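Local coordinates for protein pentafunctional AROM polypeptide (PDB 5SWV) that carries the dehydroquinate dehydratase and shikimate dehydrogenase domains of the fission-yeast AROM polypeptide, which probably catalyse consecutive steps of the shikimate pathway, at residues S147-V158 with E182-I190. Residues are numbered along the deposited sequence; the frame is centred on the assembly and turned at random.
Sequences SWARPHEWMQKV and ELEEFRTRI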
loop_
_atom_site.group_PDB
_atom_site.type_symbol
_atom_site.label_atom_id
_atom_site.label_comp_id
_atom_site.label_asym_id
_atom_site.label_seq_id
_atom_site.Cartn_x
_atom_site.Cartn_y
_atom_site.Cartn_z
ATOM N N SER A 147 2.737 37.236 4.169
ATOM C CA SER A 147 2.770 36.905 5.592
ATOM C C SER A 147 1.648 35.937 5.956
ATOM O O SER A 147 0.559 36.028 5.394
ATOM C CB SER A 147 2.637 38.188 6.440
ATOM O OG SER A 147 2.309 37.924 7.800
ATOM N N TRP A 148 1.931 35.020 6.887
ATOM C CA TRP A 148 0.912 34.148 7.497
ATOM C C TRP A 148 0.257 34.789 8.727
ATOM O O TRP A 148 -0.863 34.420 9.089
ATOM C CB TRP A 148 1.517 32.825 7.934
ATOM C CG TRP A 148 2.098 32.014 6.855
ATOM C CD1 TRP A 148 3.415 31.748 6.653
ATOM C CD2 TRP A 148 1.388 31.315 5.837
ATOM N NE1 TRP A 148 3.575 30.932 5.565
ATOM C CE2 TRP A 148 2.343 30.653 5.041
ATOM C CE3 TRP A 148 0.034 31.186 5.516
ATOM C CZ2 TRP A 148 1.995 29.874 3.948
ATOM C CZ3 TRP A 148 -0.316 30.405 4.421
ATOM C CH2 TRP A 148 0.665 29.756 3.653
ATOM N N ALA A 149 0.976 35.703 9.387
ATOM C CA ALA A 149 0.437 36.475 10.512
ATOM C C ALA A 149 -0.556 37.541 10.054
ATOM O O ALA A 149 -1.497 37.822 10.779
ATOM C CB ALA A 149 1.561 37.125 11.307
ATOM N N ARG A 150 -0.322 38.143 8.881
ATOM C CA ARG A 150 -1.238 39.120 8.257
ATOM C C ARG A 150 -1.599 38.630 6.855
ATOM O O ARG A 150 -1.065 39.142 5.876
ATOM C CB ARG A 150 -0.567 40.493 8.127
ATOM C CG ARG A 150 -0.298 41.225 9.440
ATOM C CD ARG A 150 0.605 42.457 9.242
ATOM N NE ARG A 150 1.853 42.179 8.496
ATOM C CZ ARG A 150 2.903 41.477 8.956
ATOM N NH1 ARG A 150 2.906 40.931 10.180
ATOM N NH2 ARG A 150 3.968 41.303 8.176
ATOM N N PRO A 151 -2.514 37.653 6.747
ATOM C CA PRO A 151 -2.639 36.916 5.503
ATOM C C PRO A 151 -3.762 37.412 4.597
ATOM O O PRO A 151 -4.657 36.647 4.267
ATOM C CB PRO A 151 -2.926 35.509 6.023
ATOM C CG PRO A 151 -3.782 35.749 7.234
ATOM C CD PRO A 151 -3.429 37.108 7.769
ATOM N N HIS A 152 -3.716 38.669 4.168
ATOM C CA HIS A 152 -4.759 39.208 3.277
ATOM C C HIS A 152 -4.824 38.447 1.942
ATOM O O HIS A 152 -5.914 38.067 1.495
ATOM C CB HIS A 152 -4.570 40.712 3.030
ATOM C CG HIS A 152 -5.658 41.336 2.191
ATOM N ND1 HIS A 152 -5.412 42.324 1.254
ATOM C CD2 HIS A 152 -6.996 41.101 2.141
ATOM C CE1 HIS A 152 -6.547 42.681 0.676
ATOM N NE2 HIS A 152 -7.522 41.951 1.194
ATOM N N GLU A 153 -3.662 38.202 1.338
ATOM C CA GLU A 153 -3.597 37.599 0.012
ATOM C C GLU A 153 -3.891 36.114 0.064
ATOM O O GLU A 153 -4.497 35.594 -0.871
ATOM C CB GLU A 153 -2.260 37.854 -0.690
ATOM C CG GLU A 153 -1.936 39.326 -0.914
ATOM C CD GLU A 153 -1.120 39.930 0.238
ATOM O OE1 GLU A 153 -1.374 39.587 1.415
ATOM O OE2 GLU A 153 -0.208 40.747 -0.017
ATOM N N TRP A 154 -3.463 35.439 1.136
ATOM C CA TRP A 154 -3.804 34.021 1.350
ATOM C C TRP A 154 -5.307 33.817 1.503
ATOM O O TRP A 154 -5.863 32.861 0.970
ATOM C CB TRP A 154 -3.094 33.423 2.571
ATOM C CG TRP A 154 -1.618 33.215 2.392
ATOM C CD1 TRP A 154 -0.615 33.845 3.072
ATOM C CD2 TRP A 154 -0.977 32.321 1.472
ATOM N NE1 TRP A 154 0.611 33.397 2.635
ATOM C CE2 TRP A 154 0.415 32.463 1.651
ATOM C CE3 TRP A 154 -1.444 31.413 0.513
ATOM C CZ2 TRP A 154 1.343 31.731 0.907
ATOM C CZ3 TRP A 154 -0.515 30.689 -0.237
ATOM C CH2 TRP A 154 0.857 30.853 -0.030
ATOM N N MET A 155 -5.965 34.713 2.226
ATOM C CA MET A 155 -7.399 34.574 2.456
ATOM C C MET A 155 -8.231 34.833 1.195
ATOM O O MET A 155 -9.294 34.228 1.046
ATOM C CB MET A 155 -7.867 35.441 3.637
ATOM C CG MET A 155 -7.301 35.011 4.994
ATOM S SD MET A 155 -7.710 33.318 5.473
ATOM C CE MET A 155 -9.268 33.601 6.330
ATOM N N GLN A 156 -7.757 35.687 0.287
ATOM C CA GLN A 156 -8.399 35.821 -1.035
ATOM C C GLN A 156 -8.385 34.525 -1.818
ATOM O O GLN A 156 -9.369 34.167 -2.448
ATOM C CB GLN A 156 -7.712 36.875 -1.882
ATOM C CG GLN A 156 -7.980 38.272 -1.409
ATOM C CD GLN A 156 -7.113 39.252 -2.145
ATOM O OE1 GLN A 156 -5.944 39.446 -1.796
ATOM N NE2 GLN A 156 -7.660 39.855 -3.192
ATOM N N LYS A 157 -7.244 33.850 -1.777
ATOM C CA LYS A 157 -7.089 32.525 -2.362
ATOM C C LYS A 157 -7.967 31.450 -1.721
ATOM O O LYS A 157 -8.503 30.601 -2.427
ATOM C CB LYS A 157 -5.617 32.085 -2.318
ATOM C CG LYS A 157 -4.699 32.886 -3.222
ATOM C CD LYS A 157 -5.242 32.956 -4.642
ATOM C CE LYS A 157 -4.161 33.286 -5.641
ATOM N NZ LYS A 157 -3.898 34.732 -5.659
ATOM N N VAL A 158 -8.103 31.474 -0.402
ATOM C CA VAL A 158 -8.984 30.523 0.268
ATOM C C VAL A 158 -10.440 30.778 -0.140
ATOM O O VAL A 158 -11.189 29.833 -0.376
ATOM C CB VAL A 158 -8.769 30.543 1.797
ATOM C CG1 VAL A 158 -9.852 29.767 2.548
ATOM C CG2 VAL A 158 -7.406 29.948 2.113
ATOM N N GLU A 182 4.704 31.388 12.376
ATOM C CA GLU A 182 3.512 32.133 11.984
ATOM C C GLU A 182 2.542 31.224 11.212
ATOM O O GLU A 182 1.331 31.312 11.375
ATOM C CB GLU A 182 3.896 33.383 11.190
ATOM C CG GLU A 182 4.498 34.459 12.085
ATOM C CD GLU A 182 5.099 35.656 11.360
ATOM O OE1 GLU A 182 5.664 36.519 12.051
ATOM O OE2 GLU A 182 5.018 35.762 10.122
ATOM N N LEU A 183 3.103 30.328 10.410
ATOM C CA LEU A 183 2.329 29.382 9.641
ATOM C C LEU A 183 1.512 28.452 10.540
ATOM O O LEU A 183 0.352 28.202 10.243
ATOM C CB LEU A 183 3.238 28.599 8.695
ATOM C CG LEU A 183 2.574 27.573 7.785
ATOM C CD1 LEU A 183 3.376 27.357 6.516
ATOM C CD2 LEU A 183 2.356 26.249 8.497
ATOM N N GLU A 184 2.092 27.951 11.633
ATOM C CA GLU A 184 1.335 27.125 12.588
ATOM C C GLU A 184 0.208 27.886 13.295
ATOM O O GLU A 184 -0.872 27.336 13.486
ATOM C CB GLU A 184 2.247 26.481 13.641
ATOM C CG GLU A 184 3.284 25.481 13.122
ATOM C CD GLU A 184 2.731 24.416 12.185
ATOM O OE1 GLU A 184 1.694 23.793 12.517
ATOM O OE2 GLU A 184 3.359 24.207 11.111
ATOM N N GLU A 185 0.458 29.133 13.683
ATOM C CA GLU A 185 -0.615 30.026 14.163
ATOM C C GLU A 185 -1.748 30.092 13.156
ATOM O O GLU A 185 -2.913 29.898 13.512
ATOM C CB GLU A 185 -0.097 31.440 14.411
ATOM C CG GLU A 185 0.466 31.629 15.802
ATOM C CD GLU A 185 1.615 32.641 15.876
ATOM O OE1 GLU A 185 1.736 33.552 15.006
ATOM O OE2 GLU A 185 2.411 32.520 16.838
ATOM N N PHE A 186 -1.379 30.355 11.904
ATOM C CA PHE A 186 -2.326 30.396 10.809
ATOM C C PHE A 186 -3.075 29.063 10.676
ATOM O O PHE A 186 -4.293 29.052 10.618
ATOM C CB PHE A 186 -1.622 30.777 9.496
ATOM C CG PHE A 186 -2.543 30.812 8.301
ATOM C CD1 PHE A 186 -3.257 31.965 7.990
ATOM C CD2 PHE A 186 -2.715 29.686 7.500
ATOM C CE1 PHE A 186 -4.117 32.000 6.903
ATOM C CE2 PHE A 186 -3.581 29.712 6.416
ATOM C CZ PHE A 186 -4.281 30.871 6.116
ATOM N N ARG A 187 -2.350 27.947 10.663
ATOM C CA ARG A 187 -2.978 26.643 10.592
ATOM C C ARG A 187 -4.058 26.497 11.652
ATOM O O ARG A 187 -5.146 26.010 11.347
ATOM C CB ARG A 187 -1.951 25.516 10.720
ATOM C CG ARG A 187 -2.561 24.167 11.064
ATOM C CD ARG A 187 -1.876 22.976 10.434
ATOM N NE ARG A 187 -0.432 23.112 10.238
ATOM C CZ ARG A 187 0.254 22.650 9.179
ATOM N NH1 ARG A 187 -0.346 22.026 8.171
ATOM N NH2 ARG A 187 1.573 22.823 9.113
ATOM N N THR A 188 -3.767 26.912 12.887
ATOM C CA THR A 188 -4.735 26.742 13.983
ATOM C C THR A 188 -6.000 27.575 13.708
ATOM O O THR A 188 -7.107 27.056 13.833
ATOM C CB THR A 188 -4.131 27.059 15.380
ATOM O OG1 THR A 188 -3.034 26.186 15.642
ATOM C CG2 THR A 188 -5.146 26.840 16.478
ATOM N N ARG A 189 -5.824 28.830 13.291
ATOM C CA ARG A 189 -6.946 29.760 13.083
ATOM C C ARG A 189 -7.910 29.361 11.953
ATOM O O ARG A 189 -9.130 29.417 12.123
ATOM C CB ARG A 189 -6.433 31.183 12.795
ATOM C CG ARG A 189 -5.700 31.860 13.938
ATOM C CD ARG A 189 -5.692 33.381 13.784
ATOM N NE ARG A 189 -5.137 33.855 12.498
ATOM C CZ ARG A 189 -3.836 34.039 12.210
ATOM N NH1 ARG A 189 -2.872 33.779 13.104
ATOM N NH2 ARG A 189 -3.489 34.482 10.997
ATOM N N ILE A 190 -7.339 29.017 10.798
ATOM C CA ILE A 190 -8.097 28.636 9.601
ATOM C C ILE A 190 -8.826 27.304 9.792
ATOM O O ILE A 190 -9.944 27.132 9.298
ATOM C CB ILE A 190 -7.180 28.591 8.338
ATOM C CG1 ILE A 190 -7.986 28.526 7.038
ATOM C CG2 ILE A 190 -6.206 27.420 8.364
ATOM C CD1 ILE A 190 -8.515 29.867 6.597
HETATM O O HOH W 1 4.802 34.517 7.620
#
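Trp-148, in the loop ahead of helix 152-158, lays its indole broadside against the surface that Leu-183 and Phe-186 form on helix 182-190. Leu-183 covers one face, with CB 3.9 Å from the centroid of the five-membered ring and CD1 lying toward the rim; Trp-154 NE1 sits over the opposite face, so the indole is sandwiched between the two. Phe-186 has CG turned away from its backbone N, which swings the ring out between the helices. There it lies oblique to the indole, planes at 50°, and takes Trp-148 CE3 over one face while Ile-190 CB backs the other. Pro-151 CG comes up to the Phe-186 ring edge, 3.8 Å from CE1. Farther along, Met-155 bends so that SD passes Phe-186 obliquely, a Met-aromatic contact, and rests 3.7 Å from Ile-190 CD1.

Polar contacts also join the loop to helix 182-190. Arg-189 NH2 donates a bent hydrogen bond to Trp-148 O at 3.2 Å, in the carbonyl plane. At the other end Glu-182 reaches past the Ala-149 methyl, and a water bridges its OE2 to Trp-148 N. The loop's own curl includes an ST motif, Arg-150 N donating to Ser-147 OG at 2.9 Å.

The axes of helix segments 152-158 and 182-190 come no closer than 13.3 Å, at 38° to each other, and the large side chains fill the interval. Both flank the parallel strands of the type I dehydroquinase TIM barrel: Trp-148 reaches inward to Leu-170 on strand 167-173 and Leu-200 on strand 198-203, its NE1 hydrogen-bonded to Asn-202, while Ile-190 meets Leu-198.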